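Local coordinates for PTS-dependent dihydroxyacetone kinase operon regulatory protein (Escherichia coli, PDB 4LRZ) that activates transcription of the dhaKLM operon from a sigma-70 promoter and represses its own expression, the chain here being its N-terminal, probably sensory, part, at residues P70-L75 and N88-T93; A82-R87 and L100-G105. All blocks are in the same frame, centred on the assembly; numbering follows the deposited sequence.

Contact 1: P70-L75 and N88-T93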
loop_
_atom_site.group_PDB
_atom_site.type_symbol
_atom_site.label_atom_id
_atom_site.label_comp_id
_atom_site.label_asym_id
_atom_site.label_seq_id
_atom_site.Cartn_x
_atom_site.Cartn_y
_atom_site.Cartn_z
ATOM N N PRO F 70 13.827 22.956 -14.398
ATOM C CA PRO F 70 13.030 24.086 -14.907
ATOM C C PRO F 70 12.113 23.705 -16.070
ATOM O O PRO F 70 12.504 22.919 -16.950
ATOM C CB PRO F 70 14.087 25.075 -15.408
ATOM C CG PRO F 70 15.368 24.202 -15.668
ATOM C CD PRO F 70 15.092 22.806 -15.156
ATOM N N ARG F 71 10.912 24.282 -16.059
ATOM C CA ARG F 71 9.843 23.928 -16.957
ATOM C C ARG F 71 8.672 24.891 -16.688
ATOM O O ARG F 71 8.389 25.205 -15.538
ATOM C CB ARG F 71 9.430 22.480 -16.703
ATOM C CG ARG F 71 8.058 22.170 -17.161
ATOM C CD ARG F 71 7.818 20.730 -17.579
ATOM N NE ARG F 71 6.847 20.757 -18.687
ATOM C CZ ARG F 71 5.962 19.817 -18.968
ATOM N NH1 ARG F 71 5.858 18.718 -18.209
ATOM N NH2 ARG F 71 5.178 19.977 -20.013
ATOM N N GLU F 72 8.022 25.393 -17.730
ATOM C CA GLU F 72 6.810 26.227 -17.557
ATOM C C GLU F 72 5.578 25.345 -17.367
ATOM O O GLU F 72 4.925 24.970 -18.341
ATOM C CB GLU F 72 6.601 27.156 -18.763
ATOM C CG GLU F 72 7.579 28.357 -18.869
ATOM C CD GLU F 72 7.505 29.091 -20.220
ATOM O OE1 GLU F 72 8.492 28.991 -20.991
ATOM O OE2 GLU F 72 6.483 29.768 -20.529
ATOM N N CYS F 73 5.280 24.977 -16.122
ATOM C CA CYS F 73 4.130 24.149 -15.865
ATOM C C CYS F 73 3.664 24.264 -14.421
ATOM O O CYS F 73 4.348 24.818 -13.585
ATOM C CB CYS F 73 4.388 22.678 -16.220
ATOM S SG CYS F 73 5.258 21.772 -14.937
ATOM N N ALA F 74 2.481 23.737 -14.148
ATOM C CA ALA F 74 1.887 23.814 -12.835
ATOM C C ALA F 74 1.259 22.476 -12.581
ATOM O O ALA F 74 0.763 21.805 -13.506
ATOM C CB ALA F 74 0.826 24.893 -12.825
ATOM N N LEU F 75 1.218 22.111 -11.317
ATOM C CA LEU F 75 0.584 20.868 -10.913
ATOM C C LEU F 75 -0.537 21.241 -9.922
ATOM O O LEU F 75 -0.349 22.145 -9.078
ATOM C CB LEU F 75 1.633 19.959 -10.277
ATOM C CG LEU F 75 2.791 19.481 -11.186
ATOM C CD1 LEU F 75 4.065 19.100 -10.390
ATOM C CD2 LEU F 75 2.357 18.303 -12.026
ATOM N N ASN F 88 1.254 23.777 -7.221
ATOM C CA ASN F 88 2.683 24.046 -7.100
ATOM C C ASN F 88 3.287 23.952 -8.472
ATOM O O ASN F 88 2.539 23.719 -9.434
ATOM C CB ASN F 88 3.385 23.127 -6.073
ATOM C CG ASN F 88 3.463 21.716 -6.538
ATOM O OD1 ASN F 88 4.524 21.087 -6.523
ATOM N ND2 ASN F 88 2.352 21.201 -6.979
ATOM N N GLY F 89 4.603 24.175 -8.586
ATOM C CA GLY F 89 5.243 24.233 -9.898
ATOM C C GLY F 89 5.891 25.592 -10.158
ATOM O O GLY F 89 6.340 26.272 -9.239
ATOM N N ASP F 90 5.947 25.990 -11.415
ATOM C CA ASP F 90 6.668 27.189 -11.771
ATOM C C ASP F 90 5.899 28.465 -11.408
ATOM O O ASP F 90 4.760 28.653 -11.847
ATOM C CB ASP F 90 6.992 27.168 -13.262
ATOM C CG ASP F 90 7.491 28.494 -13.757
ATOM O OD1 ASP F 90 8.590 28.904 -13.360
ATOM O OD2 ASP F 90 6.789 29.132 -14.554
ATOM N N PRO F 91 6.525 29.337 -10.610
ATOM C CA PRO F 91 5.950 30.624 -10.141
ATOM C C PRO F 91 5.214 31.439 -11.238
ATOM O O PRO F 91 4.004 31.798 -11.086
ATOM C CB PRO F 91 7.169 31.381 -9.585
ATOM C CG PRO F 91 8.175 30.283 -9.187
ATOM C CD PRO F 91 7.888 29.079 -10.071
ATOM N N GLN F 92 5.902 31.682 -12.346
ATOM C CA GLN F 92 5.312 32.383 -13.489
ATOM C C GLN F 92 4.052 31.687 -14.058
ATOM O O GLN F 92 3.043 32.339 -14.385
ATOM C CB GLN F 92 6.358 32.571 -14.585
ATOM C CG GLN F 92 5.842 33.303 -15.867
ATOM C CD GLN F 92 6.851 33.235 -17.035
ATOM O OE1 GLN F 92 7.576 34.196 -17.301
ATOM N NE2 GLN F 92 6.911 32.085 -17.708
ATOM N N THR F 93 4.109 30.367 -14.178
ATOM C CA THR F 93 3.006 29.642 -14.767
ATOM C C THR F 93 1.824 29.740 -13.792
ATOM O O THR F 93 0.713 30.032 -14.194
ATOM C CB THR F 93 3.436 28.219 -15.164
ATOM O OG1 THR F 93 4.584 28.310 -16.018
ATOM C CG2 THR F 93 2.370 27.491 -15.906
HETATM O O HOH W 1 4.279 29.866 -18.162
#
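Three main-chain hydrogen bonds join the open end of the GAF-domain hairpin 74-79/84-89, away from its turn, the third just past the strands. Leu75 and Asn88 make a hydrogen-bonded antiparallel pair: Leu75 N reaches Asn88 O at 2.8 Å and 174°, and Asn88 N returns to Leu75 O at 2.9 Å. Past the non-hydrogen-bonded pair Ala74-Gly89, Asp90 N gives the third bond to Cys73 O, 2.9 Å and almost along the C=O axis (176° at O). Gly89 has a positive phi that calls for glycine, and without a side chain its CA comes to 4.5 Å from Ala74 CA.

Asp90 also starts helix 91-99 as its N-cap. With CG anti to the backbone N (chi1 168°), its OD2 accepts Thr93 N at 3.0 Å from above the carboxylate plane and takes Thr93 OG1 at 2.8 Å on its anti lone pair. Two donors thus grip OD2. Thr93 turns CG2 over the backbone of Cys73, while a water donates to Thr93 OG1 at 2.7 Å and to Glu72 OE2 at 3.2 Å. Glu72 itself centres an inverse gamma turn.

Further out, Arg71 makes a salt bridge with Asp174 and packs on Ala172 of the second subunit. Trp65 of helix 51-66 touches Cys73, Asn88 and Asp90, Ala74 meets Leu94 and Leu97 of helix 91-99, and strand 157-166 continues the sheet beyond strand 74-79.

Contact 2: A82-R87 and L100-G105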
loop_
_atom_site.group_PDB
_atom_site.type_symbol
_atom_site.label_atom_id
_atom_site.label_comp_id
_atom_site.label_asym_id
_atom_site.label_seq_id
_atom_site.Cartn_x
_atom_site.Cartn_y
_atom_site.Cartn_z
ATOM N N ALA F 82 -14.012 18.763 -8.479
ATOM C CA ALA F 82 -13.193 19.678 -9.256
ATOM C C ALA F 82 -12.777 20.978 -8.538
ATOM O O ALA F 82 -12.510 21.986 -9.192
ATOM C CB ALA F 82 -13.873 20.020 -10.549
ATOM N N CYS F 83 -12.753 20.986 -7.215
ATOM C CA CYS F 83 -12.272 22.161 -6.505
ATOM C C CYS F 83 -10.764 22.060 -6.299
ATOM O O CYS F 83 -10.272 21.030 -5.764
ATOM C CB CYS F 83 -12.974 22.263 -5.151
ATOM S SG CYS F 83 -12.615 23.785 -4.227
ATOM N N ILE F 84 -10.025 23.102 -6.727
ATOM C CA ILE F 84 -8.563 23.130 -6.566
ATOM C C ILE F 84 -8.192 23.225 -5.093
ATOM O O ILE F 84 -8.533 24.192 -4.411
ATOM C CB ILE F 84 -7.904 24.260 -7.340
ATOM C CG1 ILE F 84 -8.108 24.051 -8.834
ATOM C CG2 ILE F 84 -6.402 24.264 -7.047
ATOM C CD1 ILE F 84 -7.416 25.027 -9.684
ATOM N N LEU F 85 -7.500 22.202 -4.602
ATOM C CA LEU F 85 -7.097 22.121 -3.184
ATOM C C LEU F 85 -5.667 22.680 -2.960
ATOM O O LEU F 85 -5.394 23.327 -1.948
ATOM C CB LEU F 85 -7.176 20.666 -2.692
ATOM C CG LEU F 85 -8.575 20.029 -2.665
ATOM C CD1 LEU F 85 -8.460 18.543 -2.407
ATOM C CD2 LEU F 85 -9.466 20.675 -1.596
ATOM N N SER F 86 -4.773 22.408 -3.917
ATOM C CA SER F 86 -3.374 22.855 -3.842
ATOM C C SER F 86 -2.759 22.995 -5.228
ATOM O O SER F 86 -3.129 22.273 -6.168
ATOM C CB SER F 86 -2.573 21.826 -3.062
ATOM O OG SER F 86 -1.449 22.425 -2.421
ATOM N N ARG F 87 -1.815 23.924 -5.350
ATOM C CA ARG F 87 -1.086 24.157 -6.586
ATOM C C ARG F 87 0.422 24.260 -6.318
ATOM O O ARG F 87 0.831 24.814 -5.308
ATOM C CB ARG F 87 -1.557 25.482 -7.207
ATOM C CG ARG F 87 -3.055 25.549 -7.464
ATOM C CD ARG F 87 -3.676 26.834 -6.931
ATOM N NE ARG F 87 -3.008 27.987 -7.474
ATOM C CZ ARG F 87 -2.154 28.745 -6.797
ATOM N NH1 ARG F 87 -1.879 28.492 -5.503
ATOM N NH2 ARG F 87 -1.598 29.768 -7.416
ATOM N N LEU F 100 -6.043 33.877 -14.881
ATOM C CA LEU F 100 -7.241 33.350 -15.519
ATOM C C LEU F 100 -8.311 32.914 -14.540
ATOM O O LEU F 100 -9.370 32.447 -14.982
ATOM C CB LEU F 100 -6.903 32.160 -16.426
ATOM C CG LEU F 100 -5.920 32.448 -17.557
ATOM C CD1 LEU F 100 -5.704 31.197 -18.383
ATOM C CD2 LEU F 100 -6.431 33.614 -18.432
ATOM N N GLY F 101 -8.049 33.038 -13.229
ATOM C CA GLY F 101 -8.990 32.574 -12.194
ATOM C C GLY F 101 -8.704 31.264 -11.452
ATOM O O GLY F 101 -9.481 30.853 -10.544
ATOM N N PHE F 102 -7.612 30.581 -11.791
ATOM C CA PHE F 102 -7.344 29.318 -11.128
ATOM C C PHE F 102 -6.515 29.565 -9.868
ATOM O O PHE F 102 -5.351 29.877 -9.964
ATOM C CB PHE F 102 -6.592 28.373 -12.052
ATOM C CG PHE F 102 -7.324 27.994 -13.313
ATOM C CD1 PHE F 102 -6.930 28.512 -14.528
ATOM C CD2 PHE F 102 -8.360 27.079 -13.283
ATOM C CE1 PHE F 102 -7.568 28.136 -15.726
ATOM C CE2 PHE F 102 -9.002 26.694 -14.461
ATOM C CZ PHE F 102 -8.604 27.234 -15.688
ATOM N N ASN F 103 -7.125 29.444 -8.692
ATOM C CA ASN F 103 -6.476 29.672 -7.411
ATOM C C ASN F 103 -6.918 28.531 -6.532
ATOM O O ASN F 103 -7.739 27.742 -6.941
ATOM C CB ASN F 103 -6.982 30.972 -6.790
ATOM C CG ASN F 103 -6.650 32.186 -7.620
ATOM O OD1 ASN F 103 -5.469 32.559 -7.767
ATOM N ND2 ASN F 103 -7.682 32.819 -8.176
ATOM N N ASP F 104 -6.392 28.451 -5.314
ATOM C CA ASP F 104 -6.924 27.521 -4.319
ATOM C C ASP F 104 -8.420 27.793 -4.152
ATOM O O ASP F 104 -8.839 28.938 -4.038
ATOM C CB ASP F 104 -6.241 27.689 -2.962
ATOM C CG ASP F 104 -4.812 27.220 -2.957
ATOM O OD1 ASP F 104 -4.135 27.510 -1.964
ATOM O OD2 ASP F 104 -4.344 26.597 -3.928
ATOM N N GLY F 105 -9.207 26.728 -4.145
ATOM C CA GLY F 105 -10.672 26.843 -4.069
ATOM C C GLY F 105 -11.485 27.119 -5.321
ATOM O O GLY F 105 -12.720 27.111 -5.233
HETATM O O HOH W 2 -2.381 29.013 -9.918
HETATM O O HOH W 3 -1.619 25.998 -3.348
#
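Arg87 sets CG anti to its carbonyl carbon and then bends at chi2 and chi3 (131° and 55°), which folds the chain back across the loop 100-105. Asp104 likewise holds CG anti to its carbonyl carbon, bringing OD2 to the edge of the guanidinium, near its plane. The setting is the GAF domain, where strand 84-89, an outermost strand of the five-stranded antiparallel sheet within this chain, is covered by the loop that follows helix 91-99. A Schellman motif at Gly101 ends that helix, its positive phi being one that suits glycine.

The salt bridge is loose: Arg87 NH1 lies 3.5 Å from Asp104 OD2, a weak hydrogen bond, and the guanidinium and carboxylate planes stand 80° apart, so the two groups do not meet as a flat, two-pronged pair. The methylene Arg87 CD comes nearer to the same OD2. One water supplements the bridge by donating to Asp104 OD2 at 2.8 Å and accepting, weakly, from Arg87 NH1; it also accepts from the main-chain amide Arg87 N.

Earlier on the same strand, Ile84 also points toward the loop. Its CB packs against the backbone oxygen of Asn103, and its apolar meeting is with Phe102: the two side chains cross obliquely, the tip CD1 of Ile84 resting 4.2 Å from Phe102 CB. Ile84 O accepts Gly105 N at 2.6 Å, a short bond in the carbonyl plane. On the hairpin side, a classic beta bulge sets Leu85 and Ser86 together opposite Ile77 of strand 74-79. At the Phe102 end, a second water lies in the guanidinium plane, accepting from Arg87 NE at 2.7 Å and donating to Phe102 O at 3.1 Å.

Overall arrangement
Both contacts lie in the GAF domain and use successive parts of strand 84-89: contact 1 its end and the start of helix 91-99, contact 2 its beginning and the loop after that helix. Contact 2 is the more buried, with five of nine touching residues buried and none exposed, against four of ten and one in contact 1. Their centres are 14 Å apart, and they touch where Leu75 O packs against Arg87 CB. Contact 1 is chiefly strand pairing plus a helix cap; contact 2 has a single direct backbone bond, one apolar isoleucine-phenylalanine contact and a weak, water-assisted salt bridge. Contact 1 approaches the second subunit through Arg71, whereas no other chain touches contact 2.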